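Local coordinates for protein sensory transduction histidine kinase, putative (Borrelia burgdorferi, PDB 5BWJ) that probably acts as a membrane-bound hybrid sensor histidine kinase, of which this piece is the periplasmic small-molecule sensor domain with a Venus flytrap fold, at residues F19-N24 / L162-N167; G26-L31 / V49-N54; N119-D124 / Y183-R188; L145-K148 / Y154-G157. All blocks are in the same frame, centred on the assembly; numbering follows the deposited sequence.

Contact 1 (F19-N24 / L162-N167); sequences FYYKNN and LHYIAN. With NO3 (nitrate ion), chain F.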
# COMPACT_ATOMS: atom_id res chain seq x y z
N PHE B 19 -8.14 -0.22 2.51
CA PHE B 19 -9.39 0.53 2.48
C PHE B 19 -10.58 -0.33 2.88
O PHE B 19 -11.43 0.11 3.66
CB PHE B 19 -9.60 1.13 1.08
CG PHE B 19 -8.61 2.19 0.73
CD1 PHE B 19 -8.86 3.52 1.02
CD2 PHE B 19 -7.40 1.86 0.13
CE1 PHE B 19 -7.94 4.50 0.71
CE2 PHE B 19 -6.48 2.84 -0.18
CZ PHE B 19 -6.75 4.16 0.11
N TYR B 20 -10.65 -1.55 2.36
CA TYR B 20 -11.64 -2.50 2.82
C TYR B 20 -11.22 -3.91 2.43
O TYR B 20 -10.78 -4.16 1.31
CB TYR B 20 -13.03 -2.18 2.25
CG TYR B 20 -13.08 -2.09 0.74
CD1 TYR B 20 -13.35 -3.21 -0.03
CD2 TYR B 20 -12.87 -0.88 0.10
CE1 TYR B 20 -13.40 -3.13 -1.41
CE2 TYR B 20 -12.91 -0.79 -1.28
CZ TYR B 20 -13.18 -1.91 -2.03
OH TYR B 20 -13.23 -1.82 -3.40
N TYR B 21 -11.34 -4.84 3.38
CA TYR B 21 -10.94 -6.22 3.16
C TYR B 21 -11.57 -7.13 4.20
O TYR B 21 -11.96 -6.68 5.28
CB TYR B 21 -9.42 -6.35 3.20
CG TYR B 21 -8.79 -5.84 4.48
CD1 TYR B 21 -8.50 -4.50 4.65
CD2 TYR B 21 -8.48 -6.71 5.51
CE1 TYR B 21 -7.92 -4.03 5.81
CE2 TYR B 21 -7.90 -6.26 6.68
CZ TYR B 21 -7.62 -4.91 6.83
OH TYR B 21 -7.04 -4.46 7.99
N LYS B 22 -11.68 -8.42 3.88
CA LYS B 22 -12.32 -9.39 4.76
C LYS B 22 -11.40 -9.83 5.89
O LYS B 22 -10.21 -10.07 5.68
CB LYS B 22 -12.77 -10.62 3.98
CG LYS B 22 -13.80 -10.35 2.89
CD LYS B 22 -14.23 -11.65 2.23
CE LYS B 22 -15.11 -11.41 1.02
NZ LYS B 22 -15.49 -12.68 0.34
N ASN B 23 -11.97 -9.94 7.09
CA ASN B 23 -11.27 -10.51 8.24
C ASN B 23 -11.73 -11.95 8.49
O ASN B 23 -12.49 -12.51 7.70
CB ASN B 23 -11.48 -9.65 9.48
CG ASN B 23 -12.95 -9.47 9.84
OD1 ASN B 23 -13.81 -10.23 9.40
ND2 ASN B 23 -13.23 -8.46 10.66
N ASN B 24 -11.29 -12.54 9.60
CA ASN B 24 -11.62 -13.92 9.92
C ASN B 24 -13.09 -14.11 10.31
O ASN B 24 -13.60 -15.23 10.27
CB ASN B 24 -10.73 -14.43 11.06
CG ASN B 24 -9.29 -14.60 10.64
OD1 ASN B 24 -8.96 -14.61 9.45
ND2 ASN B 24 -8.40 -14.75 11.62
N LEU B 162 -3.79 -9.12 -2.89
CA LEU B 162 -3.64 -10.53 -3.21
C LEU B 162 -2.72 -11.20 -2.19
O LEU B 162 -2.94 -12.34 -1.78
CB LEU B 162 -3.09 -10.72 -4.62
CG LEU B 162 -3.96 -10.20 -5.76
CD1 LEU B 162 -3.33 -10.55 -7.09
CD2 LEU B 162 -5.38 -10.76 -5.67
N HIS B 163 -1.69 -10.46 -1.78
CA HIS B 163 -0.74 -10.96 -0.81
C HIS B 163 -1.39 -11.11 0.57
O HIS B 163 -1.14 -12.09 1.27
CB HIS B 163 0.46 -10.02 -0.71
CG HIS B 163 1.56 -10.55 0.15
ND1 HIS B 163 2.58 -11.32 -0.34
CD2 HIS B 163 1.78 -10.43 1.48
CE1 HIS B 163 3.39 -11.65 0.65
NE2 HIS B 163 2.93 -11.12 1.77
N TYR B 164 -2.20 -10.14 0.95
CA TYR B 164 -2.89 -10.19 2.23
C TYR B 164 -3.79 -11.42 2.33
O TYR B 164 -3.72 -12.16 3.32
CB TYR B 164 -3.74 -8.93 2.44
CG TYR B 164 -4.79 -9.12 3.52
CD1 TYR B 164 -4.45 -9.03 4.86
CD2 TYR B 164 -6.11 -9.39 3.19
CE1 TYR B 164 -5.40 -9.21 5.86
CE2 TYR B 164 -7.07 -9.58 4.18
CZ TYR B 164 -6.71 -9.49 5.51
OH TYR B 164 -7.65 -9.66 6.49
N ILE B 165 -4.62 -11.63 1.32
CA ILE B 165 -5.59 -12.72 1.33
C ILE B 165 -4.88 -14.07 1.44
O ILE B 165 -5.22 -14.88 2.30
CB ILE B 165 -6.47 -12.71 0.07
CG1 ILE B 165 -7.30 -11.43 0.02
CG2 ILE B 165 -7.41 -13.92 0.05
CD1 ILE B 165 -7.97 -11.18 -1.31
N ALA B 166 -3.88 -14.29 0.59
CA ALA B 166 -3.11 -15.53 0.61
C ALA B 166 -2.46 -15.75 1.97
O ALA B 166 -2.48 -16.86 2.50
CB ALA B 166 -2.06 -15.51 -0.48
N ASN B 167 -1.89 -14.69 2.52
CA ASN B 167 -1.09 -14.79 3.73
C ASN B 167 -1.93 -14.98 4.99
O ASN B 167 -1.48 -15.60 5.96
CB ASN B 167 -0.21 -13.54 3.88
CG ASN B 167 0.89 -13.72 4.91
OD1 ASN B 167 1.49 -14.79 5.01
ND2 ASN B 167 1.16 -12.67 5.67
N NO3 F . -0.31 -9.51 5.30
O1 NO3 F . -0.39 -10.07 6.43
O2 NO3 F . -0.69 -8.31 5.17
O3 NO3 F . 0.13 -10.15 4.31
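The ring of Tyr21 turns its edge toward the face of Tyr164, a T-shaped pair with centroids 4.8 Å apart and planes at 71°. At its own edge Tyr164 has two neighbours in the ring plane, Lys22 O and oxygen O2 of a nitrate ion, the latter 3.8 Å from Tyr164 CD1. The pair joins the small antiparallel ribbon of strands 21-22 and 28-29 to helix 161-169, probably bridging the two lobes of this Venus flytrap domain. Tyr21 CD2 does most of the touching, 3.3 Å from Tyr164 CZ and 3.2 Å from Tyr164 OH, and that hydroxyl lies near the plane of the Tyr21 ring. With CG trans to the backbone N (chi1 162°), Tyr164 reaches out from its helix to the ribbon. There its hydroxyl donates to the backbone carbonyl: Tyr164 OH to Lys22 O is 2.7 Å, with a C=O...donor angle of 146° and the donor tilted somewhat out of the carbonyl plane. This one bond fixes the phenol end against the strand while the edge of Tyr21 packs on the ring. Phe17 meets both tyrosine rings, and His163 of the second subunit meets Tyr164, so the contact belongs to a larger aromatic cluster at the dimer interface. Lys160 NZ of the second subunit and Asn168 ND2 bond to the nitrate, which probably came from the crystallisation liquor. One turn beyond His163, Asn167 ND2 forks between two nitrate oxygens, 3.0 Å from O3 and 3.1 Å from O1.

Contact 2 (G26-L31 / V49-N54); sequences GEYEGL and VEHIDN
The ribbon of strands 21-22 and 28-29 is laid against the end of strand 45-52 through a face-to-face stack of Tyr28 on His51. The two rings are 3.5 Å apart between centroids, and their planes differ by only 7°. The side chains run past each other in opposite directions, so the imidazole tip reaches the base of the tyrosine: His51 NE2 is 3.2 Å from Tyr28 CG and 3.4 Å from Tyr28 CB. At the far end the relation is reversed, and His51 CB lies 3.5 Å from Tyr28 CE2. Tyr28 CD2 sits over the middle of the imidazole, and His51 CD2 over the middle of the phenol ring. Both residues hold CG opposite the carbonyl carbon (chi1 -81° in Tyr28, -66° in His51), and from facing backbones this sends the two rings into overlap. Beyond the stack, Tyr28 OH comes within 3.6 Å of Asp53 OD1, a polar neighbour rather than a bond. Glu29, seen to bind magnesium in this protein though none is bound to it here, starts off away from strand 45-52, and its OE2 accepts from Ile176 N of the second subunit. Ring overlap makes up most of the contact and fixes how the two rings are turned; the electron-rich phenol face over the imidazole would suit a neutral ring and might also tolerate a protonated one.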
# COMPACT_ATOMS: atom_id res chain seq x y z
N GLY B 26 -15.67 -12.98 8.81
CA GLY B 26 -16.55 -12.82 7.67
C GLY B 26 -17.03 -11.40 7.48
O GLY B 26 -17.90 -11.14 6.65
N GLU B 27 -16.46 -10.47 8.24
CA GLU B 27 -16.82 -9.06 8.16
C GLU B 27 -15.78 -8.29 7.37
O GLU B 27 -14.71 -8.81 7.05
CB GLU B 27 -16.97 -8.46 9.56
N TYR B 28 -16.10 -7.03 7.06
CA TYR B 28 -15.19 -6.16 6.33
C TYR B 28 -14.52 -5.15 7.24
O TYR B 28 -15.18 -4.31 7.85
CB TYR B 28 -15.93 -5.43 5.21
CG TYR B 28 -16.12 -6.28 3.97
CD1 TYR B 28 -15.13 -6.37 3.01
CD2 TYR B 28 -17.31 -6.98 3.76
CE1 TYR B 28 -15.30 -7.14 1.87
CE2 TYR B 28 -17.49 -7.75 2.63
CZ TYR B 28 -16.49 -7.83 1.69
OH TYR B 28 -16.66 -8.60 0.56
N GLU B 29 -13.20 -5.26 7.34
CA GLU B 29 -12.39 -4.29 8.06
C GLU B 29 -11.81 -3.29 7.07
O GLU B 29 -11.64 -3.62 5.89
CB GLU B 29 -11.27 -5.00 8.83
CG GLU B 29 -10.39 -4.07 9.65
CD GLU B 29 -10.19 -4.56 11.07
OE1 GLU B 29 -10.05 -5.78 11.28
OE2 GLU B 29 -10.19 -3.71 11.98
N GLY B 30 -11.51 -2.08 7.53
CA GLY B 30 -10.91 -1.08 6.67
C GLY B 30 -11.12 0.34 7.14
O GLY B 30 -11.86 0.58 8.10
N LEU B 31 -10.47 1.27 6.46
CA LEU B 31 -10.51 2.68 6.83
C LEU B 31 -11.40 3.51 5.90
O LEU B 31 -11.60 4.70 6.13
CB LEU B 31 -9.09 3.26 6.85
CG LEU B 31 -8.26 3.10 5.57
CD1 LEU B 31 -8.49 4.26 4.62
CD2 LEU B 31 -6.79 2.97 5.91
N VAL B 49 -23.23 1.91 2.27
CA VAL B 49 -22.12 1.09 1.79
C VAL B 49 -22.60 -0.33 1.55
O VAL B 49 -23.26 -0.93 2.40
CB VAL B 49 -20.95 1.08 2.78
CG1 VAL B 49 -19.78 0.28 2.23
CG2 VAL B 49 -20.51 2.51 3.09
N GLU B 50 -22.26 -0.87 0.38
CA GLU B 50 -22.60 -2.24 0.04
C GLU B 50 -21.41 -2.93 -0.62
O GLU B 50 -20.82 -2.41 -1.56
CB GLU B 50 -23.81 -2.28 -0.90
CG GLU B 50 -24.19 -3.68 -1.36
CD GLU B 50 -25.43 -3.70 -2.24
OE1 GLU B 50 -25.34 -4.20 -3.38
OE2 GLU B 50 -26.49 -3.21 -1.79
N HIS B 51 -21.06 -4.10 -0.10
CA HIS B 51 -19.96 -4.88 -0.66
C HIS B 51 -20.46 -5.83 -1.73
O HIS B 51 -21.50 -6.47 -1.58
CB HIS B 51 -19.24 -5.66 0.44
CG HIS B 51 -18.54 -4.79 1.43
ND1 HIS B 51 -19.16 -4.29 2.55
CD2 HIS B 51 -17.26 -4.34 1.48
CE1 HIS B 51 -18.30 -3.56 3.24
NE2 HIS B 51 -17.14 -3.58 2.62
N ILE B 52 -19.71 -5.92 -2.83
CA ILE B 52 -19.95 -6.92 -3.86
C ILE B 52 -18.62 -7.52 -4.30
O ILE B 52 -17.64 -6.80 -4.52
CB ILE B 52 -20.69 -6.33 -5.07
CG1 ILE B 52 -20.04 -5.03 -5.54
CG2 ILE B 52 -22.16 -6.08 -4.72
CD1 ILE B 52 -20.56 -4.51 -6.86
N ASP B 53 -18.57 -8.84 -4.40
CA ASP B 53 -17.36 -9.54 -4.81
C ASP B 53 -17.06 -9.29 -6.28
O ASP B 53 -15.93 -8.93 -6.64
CB ASP B 53 -17.49 -11.04 -4.55
CG ASP B 53 -17.52 -11.38 -3.08
OD1 ASP B 53 -17.76 -10.46 -2.26
OD2 ASP B 53 -17.30 -12.56 -2.73
N ASN B 54 -18.07 -9.46 -7.11
CA ASN B 54 -17.92 -9.38 -8.56
C ASN B 54 -18.64 -8.18 -9.14
O ASN B 54 -19.53 -7.61 -8.50
CB ASN B 54 -18.44 -10.67 -9.21
CG ASN B 54 -17.92 -11.92 -8.54
OD1 ASN B 54 -16.80 -11.94 -8.03
ND2 ASN B 54 -18.73 -12.97 -8.53

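Contact 3 (N119-D124 / Y183-R188); sequences NTIYED and YSIKNR
Ile185 packs against Ile121 and Tyr122 with every atom of its side chain beyond CA. Its CB lies 3.9 Å from Tyr122 OH. From there the chain forks: CG1, placed opposite the carbonyl carbon (chi1 -55°), runs beside the phenol, 3.7 Å from Tyr122 CE1, while CG2 lies between the two neighbours, 3.7 Å from Ile121 CG2 and 3.8 Å from Tyr122 OH. CD1 completes the approach, 3.9 Å from Ile121 CD1, so that the two isoleucines meet tip to tip while Tyr122 passes Ile185 at a slant. Ile121 CG2 does double duty, for it also sits over the centre of the neighbouring Tyr122 ring. The start of helix 121-128 is thereby packed on strand 184-192, which runs antiparallel to strand 79-94; in a Venus flytrap domain such long strands probably serve as the connections between the lobes. The Tyr122 side chain ends at a water lying in its ring plane. Tyr122 OH donates to this water at 2.7 Å, and the water in turn donates to Asn187 OD1 at 2.8 Å, linking helix and strand through their polar groups, while Asn187 ND2 is taken up by Ser88 OG. Thr120 is the N-cap of the helix, with OG1 weakly accepting from the N-H groups of Tyr122 and Glu123, and Ile121 N is bonded to Thr70 OG1. Glu123 reaches back over this end: its OE1 is met nearly head-on by Asn119 N at 2.6 Å, and its OE2 pairs with Arg127.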
# COMPACT_ATOMS: atom_id res chain seq x y z
N ASN B 119 -11.80 -8.09 -16.30
CA ASN B 119 -12.21 -6.69 -16.40
C ASN B 119 -11.43 -5.77 -15.47
O ASN B 119 -11.99 -4.85 -14.88
CB ASN B 119 -13.71 -6.56 -16.13
CG ASN B 119 -14.55 -7.36 -17.10
OD1 ASN B 119 -14.14 -7.61 -18.23
ND2 ASN B 119 -15.73 -7.77 -16.65
N THR B 120 -10.13 -6.03 -15.34
CA THR B 120 -9.23 -5.15 -14.59
C THR B 120 -8.12 -4.66 -15.51
O THR B 120 -7.93 -5.18 -16.61
CB THR B 120 -8.60 -5.86 -13.38
OG1 THR B 120 -7.74 -6.91 -13.83
CG2 THR B 120 -9.68 -6.44 -12.47
N ILE B 121 -7.38 -3.65 -15.06
CA ILE B 121 -6.24 -3.16 -15.82
C ILE B 121 -5.22 -4.28 -15.95
O ILE B 121 -4.47 -4.35 -16.93
CB ILE B 121 -5.59 -1.93 -15.15
CG1 ILE B 121 -4.51 -1.35 -16.07
CG2 ILE B 121 -5.01 -2.29 -13.79
CD1 ILE B 121 -4.03 0.02 -15.66
N TYR B 122 -5.20 -5.18 -14.97
CA TYR B 122 -4.25 -6.27 -14.94
C TYR B 122 -4.51 -7.25 -16.08
O TYR B 122 -3.57 -7.84 -16.63
CB TYR B 122 -4.30 -6.99 -13.59
CG TYR B 122 -4.05 -6.06 -12.43
CD1 TYR B 122 -2.77 -5.59 -12.16
CD2 TYR B 122 -5.08 -5.65 -11.59
CE1 TYR B 122 -2.53 -4.74 -11.10
CE2 TYR B 122 -4.85 -4.80 -10.53
CZ TYR B 122 -3.57 -4.34 -10.29
OH TYR B 122 -3.32 -3.50 -9.23
N GLU B 123 -5.78 -7.43 -16.44
CA GLU B 123 -6.12 -8.29 -17.57
C GLU B 123 -5.58 -7.70 -18.86
O GLU B 123 -4.99 -8.41 -19.67
CB GLU B 123 -7.63 -8.49 -17.68
CG GLU B 123 -8.04 -9.44 -18.81
CD GLU B 123 -9.54 -9.51 -19.02
OE1 GLU B 123 -10.28 -8.82 -18.29
OE2 GLU B 123 -9.97 -10.27 -19.91
N ASP B 124 -5.78 -6.40 -19.04
CA ASP B 124 -5.32 -5.71 -20.25
C ASP B 124 -3.81 -5.84 -20.42
O ASP B 124 -3.33 -6.05 -21.53
CB ASP B 124 -5.72 -4.23 -20.21
CG ASP B 124 -7.20 -4.02 -20.42
OD1 ASP B 124 -7.87 -4.94 -20.94
OD2 ASP B 124 -7.70 -2.93 -20.07
N TYR B 183 4.16 -2.43 -12.87
CA TYR B 183 3.52 -1.21 -13.32
C TYR B 183 2.94 -0.45 -12.13
O TYR B 183 2.46 -1.06 -11.18
CB TYR B 183 2.39 -1.51 -14.32
CG TYR B 183 2.85 -2.10 -15.63
CD1 TYR B 183 3.04 -1.30 -16.75
CD2 TYR B 183 3.09 -3.46 -15.76
CE1 TYR B 183 3.45 -1.83 -17.96
CE2 TYR B 183 3.50 -4.01 -16.96
CZ TYR B 183 3.68 -3.19 -18.06
OH TYR B 183 4.09 -3.73 -19.25
N SER B 184 2.99 0.88 -12.18
CA SER B 184 2.30 1.70 -11.20
C SER B 184 0.83 1.80 -11.60
O SER B 184 0.50 2.35 -12.65
CB SER B 184 2.93 3.08 -11.10
OG SER B 184 2.31 3.84 -10.07
N ILE B 185 -0.04 1.27 -10.75
CA ILE B 185 -1.47 1.22 -11.03
C ILE B 185 -2.23 2.24 -10.20
O ILE B 185 -2.04 2.34 -8.99
CB ILE B 185 -2.05 -0.19 -10.75
CG1 ILE B 185 -1.27 -1.26 -11.52
CG2 ILE B 185 -3.54 -0.25 -11.09
CD1 ILE B 185 -1.32 -1.11 -13.03
N LYS B 186 -3.10 3.00 -10.87
CA LYS B 186 -3.94 3.98 -10.19
C LYS B 186 -5.30 3.38 -9.86
O LYS B 186 -5.97 2.81 -10.72
CB LYS B 186 -4.10 5.23 -11.06
CG LYS B 186 -2.80 5.75 -11.64
CD LYS B 186 -3.02 7.02 -12.45
CE LYS B 186 -1.82 7.32 -13.35
NZ LYS B 186 -0.55 7.37 -12.58
N ASN B 187 -5.70 3.51 -8.60
CA ASN B 187 -7.03 3.09 -8.16
C ASN B 187 -7.93 4.31 -8.05
O ASN B 187 -7.69 5.20 -7.24
CB ASN B 187 -6.95 2.35 -6.82
CG ASN B 187 -6.06 1.12 -6.90
OD1 ASN B 187 -6.46 0.09 -7.44
ND2 ASN B 187 -4.86 1.22 -6.35
N ARG B 188 -8.97 4.35 -8.88
CA ARG B 188 -9.82 5.53 -9.01
C ARG B 188 -11.26 5.27 -8.58
O ARG B 188 -11.71 4.13 -8.50
CB ARG B 188 -9.81 6.03 -10.45
CG ARG B 188 -8.45 6.46 -10.98
CD ARG B 188 -8.54 6.90 -12.43
NE ARG B 188 -7.26 7.34 -12.98
CZ ARG B 188 -6.79 8.58 -12.90
NH1 ARG B 188 -7.49 9.53 -12.30
NH2 ARG B 188 -5.61 8.87 -13.43
O HOH W 1 -5.34 -2.48 -7.81

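Contact 4 (L145-K148 / Y154-G157); sequences LALK and YIYG
Apolar packing of Leu147 on Ile155 makes up nearly all of this contact. The two side chains cross at about a right angle and touch in two places. Leu147 CD2 lies 3.8 Å from Ile155 CD1 and 3.9 Å from Ile155 CG1, and nearer the backbone Leu147 CB is 3.8 Å from Ile155 CG2. Leu147 swings CG away from its backbone N (chi1 180°), which carries both methyls off the helix and onto the strand. In Ile155, CG1 stands between the backbone N and the carbonyl carbon (chi1 59°), which sets CG1 and CD1 against Leu147 CD2, with CG2 turned to Leu147 CB. Leu143 and Val144, from the same helix, extend this apolar layer over Ile155. Against the strand's backbone the packing is looser, with Leu147 CD1 4.1 Å from Tyr154 N. The strand's backbone bonds pair Tyr154 and Tyr156 with Gly115 and Ile155 with Phe93. Helix 140-148 thus covers one face of a sheet whose strands 134-137 and 154-156 both run parallel to strand 114-117, the layout of a beta-alpha-beta crossover, the building unit of the alpha/beta lobes of Venus flytrap domains.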
# COMPACT_ATOMS: atom_id res chain seq x y z
N LEU B 145 -7.30 -18.49 -4.56
CA LEU B 145 -7.67 -19.89 -4.34
C LEU B 145 -7.20 -20.76 -5.50
O LEU B 145 -6.79 -21.90 -5.29
CB LEU B 145 -9.18 -20.02 -4.15
CG LEU B 145 -9.71 -19.64 -2.77
CD1 LEU B 145 -11.22 -19.45 -2.80
CD2 LEU B 145 -9.33 -20.70 -1.75
N ALA B 146 -7.25 -20.22 -6.71
CA ALA B 146 -6.82 -20.95 -7.89
C ALA B 146 -5.33 -21.26 -7.82
O ALA B 146 -4.90 -22.34 -8.23
CB ALA B 146 -7.13 -20.15 -9.15
N LEU B 147 -4.56 -20.32 -7.29
CA LEU B 147 -3.13 -20.52 -7.11
C LEU B 147 -2.87 -21.56 -6.04
O LEU B 147 -2.08 -22.48 -6.23
CB LEU B 147 -2.44 -19.20 -6.74
CG LEU B 147 -0.93 -19.27 -6.52
CD1 LEU B 147 -0.21 -19.62 -7.82
CD2 LEU B 147 -0.40 -17.96 -5.95
N LYS B 148 -3.56 -21.41 -4.91
CA LYS B 148 -3.43 -22.34 -3.79
C LYS B 148 -3.74 -23.77 -4.22
O LYS B 148 -3.06 -24.72 -3.81
CB LYS B 148 -4.37 -21.93 -2.65
CG LYS B 148 -4.28 -22.80 -1.40
CD LYS B 148 -2.92 -22.70 -0.74
CE LYS B 148 -2.88 -23.47 0.57
NZ LYS B 148 -1.57 -23.31 1.27
N TYR B 154 0.79 -18.88 -11.75
CA TYR B 154 1.03 -17.50 -11.34
C TYR B 154 -0.27 -16.71 -11.29
O TYR B 154 -1.20 -16.99 -12.04
CB TYR B 154 2.01 -16.81 -12.29
CG TYR B 154 3.33 -17.55 -12.46
CD1 TYR B 154 3.46 -18.57 -13.39
CD2 TYR B 154 4.43 -17.22 -11.69
CE1 TYR B 154 4.66 -19.24 -13.54
CE2 TYR B 154 5.63 -17.88 -11.83
CZ TYR B 154 5.74 -18.89 -12.76
OH TYR B 154 6.94 -19.56 -12.91
N ILE B 155 -0.33 -15.72 -10.40
CA ILE B 155 -1.43 -14.77 -10.38
C ILE B 155 -0.87 -13.35 -10.51
O ILE B 155 0.23 -13.07 -10.04
CB ILE B 155 -2.29 -14.89 -9.10
CG1 ILE B 155 -1.44 -14.66 -7.85
CG2 ILE B 155 -2.98 -16.25 -9.07
CD1 ILE B 155 -2.21 -14.69 -6.55
N TYR B 156 -1.64 -12.48 -11.16
CA TYR B 156 -1.19 -11.13 -11.48
C TYR B 156 -2.22 -10.12 -10.99
O TYR B 156 -3.39 -10.18 -11.36
CB TYR B 156 -0.98 -11.00 -12.98
CG TYR B 156 -0.26 -9.75 -13.41
CD1 TYR B 156 1.05 -9.50 -13.02
CD2 TYR B 156 -0.88 -8.82 -14.24
CE1 TYR B 156 1.72 -8.36 -13.41
CE2 TYR B 156 -0.22 -7.67 -14.64
CZ TYR B 156 1.08 -7.45 -14.23
OH TYR B 156 1.74 -6.31 -14.62
N GLY B 157 -1.78 -9.18 -10.15
CA GLY B 157 -2.69 -8.18 -9.62
C GLY B 157 -2.12 -7.31 -8.52
O GLY B 157 -0.91 -7.09 -8.45

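Along the chain, contact 2 is nested inside the loop of contact 1, contact 4 inside those of contacts 1 and 3, which cross. The centres of contacts 1 and 2 are about 11 Å apart, and both share the ribbon of strands 21-22 and 28-29. The centre of contact 4 is about 14 Å from that of contact 1, touched where Leu162 packs on Gly157, and about 16 Å from that of contact 3, reached through Tyr156 and Tyr183. Contacts 2, 3 and 4 reach the large mixed sheet, 2 and 3 on opposite sides of the chain's centre. Contacts 1, 2 and 3 touch the second subunit, consistent with lobe packing and subunit packing sharing the same elements.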